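Local coordinates for hydroxymethyldihydropterin pyrophosphokinase-dihydropteroate synthase, putative (Plasmodium vivax, PDB 5Z79) that transfers pyrophosphate from ATP to 6-hydroxymethyl-7,8-dihydropterin and condenses the product with 4-aminobenzoate to make dihydropteroate in folate synthesis, at the diphosphomethylphosphonic acid adenosyl ester and pterine site. Numbering follows the deposited sequence.

The diphosphomethylphosphonic acid adenosyl ester and pterine site. Residues 54-57, 160, 162, 178, 204, 207, 209-210, 258-263, 266, 268, 272, 274. With APC (diphosphomethylphosphonic acid adenosyl ester), chain B; PE0 (pterine), chain C.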
ATOM      1  N   THR A  54      -2.626  18.334 -21.920  1.00 32.78           N
ATOM      2  CA  THR A  54      -3.643  17.708 -22.757  1.00 33.69           C
ATOM      3  C   THR A  54      -3.105  17.218 -24.073  1.00 34.86           C
ATOM      4  O   THR A  54      -2.107  17.741 -24.587  1.00 34.91           O
ATOM      5  CB  THR A  54      -4.851  18.631 -23.061  1.00 33.41           C
ATOM      6  OG1 THR A  54      -4.411  19.866 -23.654  1.00 33.06           O
ATOM      7  CG2 THR A  54      -5.637  18.909 -21.805  1.00 32.57           C
ATOM      8  N   VAL A  55      -3.790  16.205 -24.611  1.00 35.93           N
ATOM      9  CA  VAL A  55      -3.455  15.669 -25.926  1.00 37.29           C
ATOM     10  C   VAL A  55      -4.091  16.486 -27.010  1.00 37.56           C
ATOM     11  O   VAL A  55      -5.303  16.671 -27.000  1.00 37.51           O
ATOM     12  CB  VAL A  55      -3.915  14.241 -26.137  1.00 38.55           C
ATOM     13  CG1 VAL A  55      -4.001  13.927 -27.637  1.00 40.04           C
ATOM     14  CG2 VAL A  55      -2.937  13.337 -25.420  1.00 38.70           C
ATOM     15  N   PRO A  56      -3.278  16.936 -27.973  1.00 38.01           N
ATOM     16  CA  PRO A  56      -3.775  17.839 -28.997  1.00 38.24           C
ATOM     17  C   PRO A  56      -5.072  17.388 -29.652  1.00 39.18           C
ATOM     18  O   PRO A  56      -5.290  16.184 -29.914  1.00 40.31           O
ATOM     19  CB  PRO A  56      -2.629  17.890 -30.014  1.00 39.10           C
ATOM     20  CG  PRO A  56      -1.386  17.615 -29.215  1.00 38.68           C
ATOM     21  CD  PRO A  56      -1.810  16.771 -28.037  1.00 38.23           C
ATOM     22  N   GLU A  57      -5.925  18.395 -29.851  1.00 38.73           N
ATOM     23  CA  GLU A  57      -7.219  18.262 -30.516  1.00 39.59           C
ATOM     24  C   GLU A  57      -7.161  19.087 -31.786  1.00 40.15           C
ATOM     25  O   GLU A  57      -7.190  20.312 -31.764  1.00 39.35           O
ATOM     26  CB  GLU A  57      -8.379  18.729 -29.622  1.00 38.74           C
ATOM     27  CG  GLU A  57      -8.807  17.698 -28.568  1.00 38.68           C
ATOM     28  CD  GLU A  57      -9.649  18.306 -27.432  1.00 37.61           C
ATOM     29  OE1 GLU A  57      -9.216  19.340 -26.798  1.00 36.36           O
ATOM     30  OE2 GLU A  57     -10.757  17.717 -27.188  1.00 38.18           O
ATOM     31  N   PHE A 160      -0.044  19.750 -24.994  1.00 34.21           N
ATOM     32  CA  PHE A 160      -0.451  21.140 -24.804  1.00 33.30           C
ATOM     33  C   PHE A 160      -0.682  21.423 -23.350  1.00 32.19           C
ATOM     34  O   PHE A 160      -1.362  20.655 -22.665  1.00 32.06           O
ATOM     35  CB  PHE A 160      -1.730  21.478 -25.566  1.00 33.53           C
ATOM     36  CG  PHE A 160      -1.481  22.021 -26.947  1.00 34.27           C
ATOM     37  CD1 PHE A 160      -1.229  23.402 -27.136  1.00 33.80           C
ATOM     38  CD2 PHE A 160      -1.509  21.155 -28.080  1.00 35.57           C
ATOM     39  CE1 PHE A 160      -1.015  23.912 -28.422  1.00 34.57           C
ATOM     40  CE2 PHE A 160      -1.285  21.658 -29.366  1.00 36.36           C
ATOM     41  CZ  PHE A 160      -1.037  23.038 -29.538  1.00 35.84           C
ATOM     42  N   ASN A 162      -2.336  23.938 -20.746  1.00 29.61           N
ATOM     43  CA  ASN A 162      -3.483  24.752 -20.909  1.00 29.43           C
ATOM     44  C   ASN A 162      -4.006  25.298 -19.613  1.00 28.69           C
ATOM     45  O   ASN A 162      -4.155  24.549 -18.651  1.00 28.49           O
ATOM     46  CB  ASN A 162      -4.558  23.930 -21.603  1.00 30.10           C
ATOM     47  CG  ASN A 162      -4.566  24.153 -23.093  1.00 30.83           C
ATOM     48  OD1 ASN A 162      -4.455  23.212 -23.880  1.00 31.64           O
ATOM     49  ND2 ASN A 162      -4.686  25.410 -23.492  1.00 30.65           N
ATOM     50  N   LEU A 178      -8.941  41.768 -28.051  1.00 33.63           N
ATOM     51  CA  LEU A 178      -8.237  40.875 -28.938  1.00 33.70           C
ATOM     52  C   LEU A 178      -7.004  41.545 -29.449  1.00 33.96           C
ATOM     53  O   LEU A 178      -5.986  40.920 -29.602  1.00 33.77           O
ATOM     54  CB  LEU A 178      -9.108  40.456 -30.118  1.00 34.45           C
ATOM     55  CG  LEU A 178      -8.448  39.501 -31.111  1.00 34.73           C
ATOM     56  CD1 LEU A 178      -7.939  38.243 -30.437  1.00 34.03           C
ATOM     57  CD2 LEU A 178      -9.429  39.152 -32.207  1.00 35.61           C
ATOM     58  N   ARG A 204       3.974  26.225 -30.513  1.00 36.59           N
ATOM     59  CA  ARG A 204       3.337  27.525 -30.564  1.00 35.99           C
ATOM     60  C   ARG A 204       3.647  28.117 -29.189  1.00 34.85           C
ATOM     61  O   ARG A 204       3.219  27.615 -28.166  1.00 34.08           O
ATOM     62  CB  ARG A 204       1.838  27.356 -30.855  1.00 35.81           C
ATOM     63  CG  ARG A 204       1.533  26.168 -31.806  1.00 36.92           C
ATOM     64  CD  ARG A 204       0.050  26.055 -32.132  1.00 36.91           C
ATOM     65  NE  ARG A 204      -0.481  27.404 -32.351  1.00 36.52           N
ATOM     66  CZ  ARG A 204      -1.163  28.135 -31.452  1.00 35.44           C
ATOM     67  NH1 ARG A 204      -1.498  27.667 -30.236  1.00 34.57           N
ATOM     68  NH2 ARG A 204      -1.541  29.361 -31.796  1.00 35.35           N
ATOM     69  N   ASP A 207      -0.345  31.260 -26.793  1.00 31.61           N
ATOM     70  CA  ASP A 207      -1.543  31.630 -27.513  1.00 31.86           C
ATOM     71  C   ASP A 207      -2.718  31.934 -26.601  1.00 31.18           C
ATOM     72  O   ASP A 207      -3.164  31.039 -25.868  1.00 30.81           O
ATOM     73  CB  ASP A 207      -1.974  30.532 -28.463  1.00 32.59           C
ATOM     74  CG  ASP A 207      -2.827  31.099 -29.587  1.00 33.22           C
ATOM     75  OD1 ASP A 207      -2.246  31.996 -30.280  1.00 33.64           O
ATOM     76  OD2 ASP A 207      -4.046  30.704 -29.772  1.00 33.38           O
ATOM     77  N   ASP A 209      -6.620  33.296 -26.261  1.00 31.09           N
ATOM     78  CA  ASP A 209      -7.882  33.506 -26.937  1.00 31.68           C
ATOM     79  C   ASP A 209      -9.010  33.897 -25.958  1.00 31.39           C
ATOM     80  O   ASP A 209      -8.982  33.561 -24.785  1.00 30.79           O
ATOM     81  CB  ASP A 209      -8.227  32.254 -27.750  1.00 32.30           C
ATOM     82  CG  ASP A 209      -7.035  31.736 -28.658  1.00 32.71           C
ATOM     83  OD1 ASP A 209      -6.405  32.518 -29.430  1.00 33.05           O
ATOM     84  OD2 ASP A 209      -6.754  30.497 -28.638  1.00 32.83           O
ATOM     85  N   ILE A 210      -9.961  34.678 -26.447  1.00 31.92           N
ATOM     86  CA  ILE A 210     -11.135  35.071 -25.698  1.00 31.94           C
ATOM     87  C   ILE A 210     -12.203  34.073 -25.946  1.00 32.44           C
ATOM     88  O   ILE A 210     -12.674  33.913 -27.067  1.00 33.23           O
ATOM     89  CB  ILE A 210     -11.727  36.423 -26.154  1.00 32.48           C
ATOM     90  CG1 ILE A 210     -10.660  37.524 -26.187  1.00 32.25           C
ATOM     91  CG2 ILE A 210     -12.886  36.833 -25.237  1.00 32.56           C
ATOM     92  CD1 ILE A 210     -10.824  38.526 -27.297  1.00 33.01           C
ATOM     93  N   LYS A 258      -2.637  39.634 -37.990  1.00 39.73           N
ATOM     94  CA  LYS A 258      -2.976  38.578 -37.033  1.00 38.77           C
ATOM     95  C   LYS A 258      -4.468  38.502 -36.599  1.00 38.32           C
ATOM     96  O   LYS A 258      -4.810  37.764 -35.646  1.00 37.48           O
ATOM     97  CB  LYS A 258      -2.107  38.716 -35.775  1.00 37.81           C
ATOM     98  CG  LYS A 258      -0.605  38.904 -35.993  1.00 38.25           C
ATOM     99  CD  LYS A 258       0.073  37.642 -36.464  1.00 38.72           C
ATOM    100  CE  LYS A 258       1.576  37.852 -36.533  1.00 39.19           C
ATOM    101  NZ  LYS A 258       2.010  38.426 -37.844  1.00 40.53           N
ATOM    102  N   ILE A 259      -5.357  39.244 -37.278  1.00 38.96           N
ATOM    103  CA  ILE A 259      -6.767  39.296 -36.861  1.00 38.69           C
ATOM    104  C   ILE A 259      -7.654  39.289 -38.073  1.00 39.83           C
ATOM    105  O   ILE A 259      -7.889  40.326 -38.687  1.00 40.50           O
ATOM    106  CB  ILE A 259      -7.094  40.515 -35.956  1.00 38.14           C
ATOM    107  CG1 ILE A 259      -6.300  40.429 -34.674  1.00 37.06           C
ATOM    108  CG2 ILE A 259      -8.563  40.559 -35.561  1.00 38.05           C
ATOM    109  CD1 ILE A 259      -6.578  41.551 -33.718  1.00 36.61           C
ATOM    110  N   GLU A 260      -8.186  38.105 -38.356  1.00 40.10           N
ATOM    111  CA  GLU A 260      -9.013  37.869 -39.516  1.00 41.30           C
ATOM    112  C   GLU A 260     -10.477  37.812 -39.224  1.00 41.36           C
ATOM    113  O   GLU A 260     -11.263  38.120 -40.092  1.00 42.39           O
ATOM    114  CB  GLU A 260      -8.585  36.586 -40.199  1.00 41.92           C
ATOM    115  CG  GLU A 260      -7.233  36.731 -40.849  1.00 42.36           C
ATOM    116  CD  GLU A 260      -7.036  35.688 -41.911  1.00 43.52           C
ATOM    117  OE1 GLU A 260      -6.690  34.540 -41.521  1.00 43.24           O
ATOM    118  OE2 GLU A 260      -7.243  36.008 -43.114  1.00 44.79           O
ATOM    119  N   PHE A 261     -10.868  37.406 -38.032  1.00 40.40           N
ATOM    120  CA  PHE A 261     -12.282  37.468 -37.692  1.00 40.56           C
ATOM    121  C   PHE A 261     -12.476  37.567 -36.200  1.00 39.38           C
ATOM    122  O   PHE A 261     -11.513  37.557 -35.451  1.00 38.44           O
ATOM    123  CB  PHE A 261     -13.056  36.285 -38.302  1.00 41.42           C
ATOM    124  CG  PHE A 261     -12.678  34.973 -37.744  1.00 40.88           C
ATOM    125  CD1 PHE A 261     -11.631  34.260 -38.290  1.00 41.09           C
ATOM    126  CD2 PHE A 261     -13.361  34.450 -36.658  1.00 40.26           C
ATOM    127  CE1 PHE A 261     -11.260  33.045 -37.750  1.00 40.67           C
ATOM    128  CE2 PHE A 261     -13.013  33.222 -36.126  1.00 39.82           C
ATOM    129  CZ  PHE A 261     -11.955  32.519 -36.677  1.00 40.02           C
ATOM    130  N   LEU A 262     -13.715  37.731 -35.777  1.00 39.54           N
ATOM    131  CA  LEU A 262     -14.003  37.799 -34.364  1.00 38.59           C
ATOM    132  C   LEU A 262     -15.302  37.068 -34.107  1.00 39.00           C
ATOM    133  O   LEU A 262     -16.261  37.182 -34.866  1.00 40.09           O
ATOM    134  CB  LEU A 262     -14.027  39.241 -33.839  1.00 38.34           C
ATOM    135  CG  LEU A 262     -14.643  39.480 -32.461  1.00 37.72           C
ATOM    136  CD1 LEU A 262     -13.697  39.156 -31.340  1.00 36.52           C
ATOM    137  CD2 LEU A 262     -15.097  40.911 -32.340  1.00 38.11           C
ATOM    138  N   CYS A 263     -15.311  36.363 -32.975  1.00 38.18           N
ATOM    139  CA  CYS A 263     -16.130  35.181 -32.756  1.00 38.49           C
ATOM    140  C   CYS A 263     -16.239  34.911 -31.264  1.00 37.54           C
ATOM    141  O   CYS A 263     -15.375  34.289 -30.682  1.00 36.70           O
ATOM    142  CB  CYS A 263     -15.486  33.986 -33.472  1.00 38.75           C
ATOM    143  SG  CYS A 263     -16.602  32.621 -33.816  1.00 39.81           S
ATOM    144  N   HIS A 266     -15.667  31.666 -28.422  1.00 35.67           N
ATOM    145  CA  HIS A 266     -14.641  31.110 -29.271  1.00 35.73           C
ATOM    146  C   HIS A 266     -15.278  29.959 -30.007  1.00 36.78           C
ATOM    147  O   HIS A 266     -16.201  29.326 -29.496  1.00 37.10           O
ATOM    148  CB  HIS A 266     -13.467  30.641 -28.414  1.00 34.69           C
ATOM    149  CG  HIS A 266     -12.244  30.308 -29.196  1.00 34.72           C
ATOM    150  ND1 HIS A 266     -11.981  29.039 -29.646  1.00 35.20           N
ATOM    151  CD2 HIS A 266     -11.205  31.068 -29.595  1.00 34.47           C
ATOM    152  CE1 HIS A 266     -10.839  29.034 -30.301  1.00 35.26           C
ATOM    153  NE2 HIS A 266     -10.348  30.256 -30.288  1.00 34.82           N
ATOM    154  N   TYR A 268     -14.256  26.968 -30.840  1.00 37.70           N
ATOM    155  CA  TYR A 268     -14.041  25.646 -30.234  1.00 37.63           C
ATOM    156  C   TYR A 268     -14.416  25.480 -28.772  1.00 36.82           C
ATOM    157  O   TYR A 268     -14.214  24.408 -28.224  1.00 36.76           O
ATOM    158  CB  TYR A 268     -12.591  25.238 -30.408  1.00 37.26           C
ATOM    159  CG  TYR A 268     -12.288  24.924 -31.827  1.00 38.40           C
ATOM    160  CD1 TYR A 268     -12.566  23.670 -32.357  1.00 39.54           C
ATOM    161  CD2 TYR A 268     -11.745  25.876 -32.657  1.00 38.47           C
ATOM    162  CE1 TYR A 268     -12.279  23.369 -33.664  1.00 40.73           C
ATOM    163  CE2 TYR A 268     -11.465  25.586 -33.976  1.00 39.63           C
ATOM    164  CZ  TYR A 268     -11.731  24.329 -34.461  1.00 40.75           C
ATOM    165  OH  TYR A 268     -11.449  24.068 -35.760  1.00 42.01           O
ATOM    166  N   ARG A 272     -13.681  21.363 -27.575  1.00 37.50           N
ATOM    167  CA  ARG A 272     -12.402  20.835 -27.072  1.00 36.83           C
ATOM    168  C   ARG A 272     -12.455  20.408 -25.626  1.00 36.10           C
ATOM    169  O   ARG A 272     -12.857  21.146 -24.748  1.00 35.32           O
ATOM    170  CB  ARG A 272     -11.305  21.870 -27.173  1.00 35.91           C
ATOM    171  CG  ARG A 272     -10.649  21.879 -28.515  1.00 36.65           C
ATOM    172  CD  ARG A 272      -9.694  23.037 -28.652  1.00 35.87           C
ATOM    173  NE  ARG A 272      -9.259  23.117 -30.040  1.00 36.78           N
ATOM    174  CZ  ARG A 272      -8.710  24.186 -30.619  1.00 36.60           C
ATOM    175  NH1 ARG A 272      -8.500  25.317 -29.927  1.00 35.53           N
ATOM    176  NH2 ARG A 272      -8.367  24.113 -31.912  1.00 37.63           N
ATOM    177  N   SER A 274      -9.923  20.110 -23.798  1.00 34.11           N
ATOM    178  CA  SER A 274      -8.960  20.912 -23.064  1.00 32.96           C
ATOM    179  C   SER A 274      -9.557  22.207 -22.554  1.00 32.24           C
ATOM    180  O   SER A 274      -9.267  22.641 -21.454  1.00 31.39           O
ATOM    181  CB  SER A 274      -7.771  21.213 -23.940  1.00 33.04           C
ATOM    182  OG  SER A 274      -8.224  21.453 -25.238  1.00 33.85           O
TER
HETATM  183  PG  APC B1102      -6.892  28.360 -31.269  0.79 89.47           P
HETATM  184  O1G APC B1102      -5.972  27.946 -30.141  0.79 71.36           O
HETATM  185  O2G APC B1102      -7.265  29.823 -31.212  0.79 92.01           O
HETATM  186  O3G APC B1102      -8.092  27.450 -31.414  0.79 73.60           O
HETATM  187  PB  APC B1102      -4.798  28.981 -33.223  0.79 85.98           P
HETATM  188  O1B APC B1102      -4.005  28.081 -34.131  0.79109.88           O
HETATM  189  O2B APC B1102      -4.040  29.554 -32.062  0.79 96.86           O
HETATM  190  O3B APC B1102      -6.050  28.188 -32.637  0.79 94.32           O
HETATM  191  PA  APC B1102      -4.975  32.000 -33.705  0.79 78.06           P
HETATM  192  O1A APC B1102      -3.475  32.049 -33.795  0.79 67.00           O
HETATM  193  O2A APC B1102      -5.563  32.348 -32.362  0.79 62.69           O
HETATM  194  C3A APC B1102      -5.539  30.337 -34.196  0.79 79.29           C
HETATM  195  O5' APC B1102      -5.559  33.018 -34.790  0.79 84.39           O
HETATM  196  C5' APC B1102      -6.302  32.648 -35.980  0.79 68.96           C
HETATM  197  C4' APC B1102      -7.518  33.534 -36.103  0.79 56.91           C
HETATM  198  O4' APC B1102      -8.316  33.396 -34.902  0.79 51.80           O
HETATM  199  C3' APC B1102      -7.253  35.039 -36.267  0.79 49.90           C
HETATM  200  O3' APC B1102      -7.837  35.510 -37.469  0.79 43.83           O
HETATM  201  C2' APC B1102      -7.882  35.690 -35.026  0.79 45.75           C
HETATM  202  O2' APC B1102      -8.593  36.877 -35.294  0.79 45.24           O
HETATM  203  C1' APC B1102      -8.877  34.637 -34.561  0.79 36.43           C
HETATM  204  N9  APC B1102      -9.120  34.655 -33.123  0.79 32.11           N
HETATM  205  C8  APC B1102      -8.205  34.534 -32.103  0.79 36.23           C
HETATM  206  N7  APC B1102      -8.746  34.572 -30.905  0.79 25.01           N
HETATM  207  C5  APC B1102     -10.104  34.719 -31.151  0.79 22.29           C
HETATM  208  C6  APC B1102     -11.222  34.818 -30.297  0.79 19.86           C
HETATM  209  N6  APC B1102     -11.154  34.774 -28.971  0.79 17.09           N
HETATM  210  N1  APC B1102     -12.437  34.948 -30.875  0.79 19.98           N
HETATM  211  C2  APC B1102     -12.502  34.984 -32.214  0.79 22.49           C
HETATM  212  N3  APC B1102     -11.530  34.903 -33.116  0.79 20.24           N
HETATM  213  C4  APC B1102     -10.342  34.769 -32.514  0.79 25.11           C
HETATM  214  C1  PE0 C1105      -4.673  23.782 -28.799  0.75 41.98           C
HETATM  215  C4  PE0 C1105      -4.281  23.687 -27.403  0.75 44.48           C
HETATM  216  O4  PE0 C1105      -3.611  24.562 -26.844  0.75 45.26           O
HETATM  217  N2  PE0 C1105      -4.632  22.588 -26.754  0.75 45.57           N
HETATM  218  C3  PE0 C1105      -5.325  21.603 -27.322  0.75 44.24           C
HETATM  219  N6  PE0 C1105      -5.641  20.550 -26.560  0.75 40.09           N
HETATM  220  N1  PE0 C1105      -5.725  21.650 -28.595  0.75 36.68           N
HETATM  221  C2  PE0 C1105      -5.413  22.683 -29.351  0.75 39.63           C
HETATM  222  N3  PE0 C1105      -5.775  22.740 -30.611  0.75 50.89           N
HETATM  223  C6  PE0 C1105      -5.469  23.785 -31.369  0.75 51.37           C
HETATM  224  C5  PE0 C1105      -4.751  24.828 -30.853  0.75 42.63           C
HETATM  225  N4  PE0 C1105      -4.367  24.797 -29.586  0.75 47.47           N
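This is the active site of the HPPK domain, with the triphosphate of the ATP analogue APC pointing toward a pterin, PE0; both ligands are partly occupied. The Phe160 ring stacks on one face of PE0 at 28° between planes, and the guanidinium of Arg272 lies on the other, its CZ 3.7 Å from the centroid of the PE0 pyrazine ring. Tyr268 packs on the far face of that guanidinium and so probably holds it over the pterin. The Arg272 chain runs extended from CG to NE, and its NH1 reaches the gamma-phosphate oxygen APC O3G at 2.6 Å, near the guanidinium plane. One side chain touches both substrate sites. Ring nitrogen PE0 N2 donates to Asn162 OD1 at 2.9 Å, on a carbonyl lone pair. The amino PE0 N6 donates to Thr54 OG1 at 3.2 Å. Ser274 OG also lies beside PE0 N6, and together with its own backbone N holds Glu57 OE1. Arg204, bent at chi3 (41°), forms a salt bridge from NH2 to both the beta-phosphate O2B and Asp207 OD1. His266 NE2 donates nearly in its ring plane to the gamma-phosphate O2G. Asp207 and Asp209, the typical magnesium-binding aspartates of this family, point carboxylates at phosphate oxygens; bound metal would probably offset the repulsion. The adenine amino APC N6 donates to Ile210 O at 2.6 Å. Glu260 N donates to the ribose 3'-hydroxyl, APC O3', at 2.8 Å. The 2'-hydroxyl, APC O2', donates to Phe261 O at 3.0 Å. His266 meets the APC adenine edge-to-face at 82°. The site probably aligns the nucleotide phosphates with the pterin for pyrophosphate transfer, although PE0 lacks the accepting hydroxymethyl group.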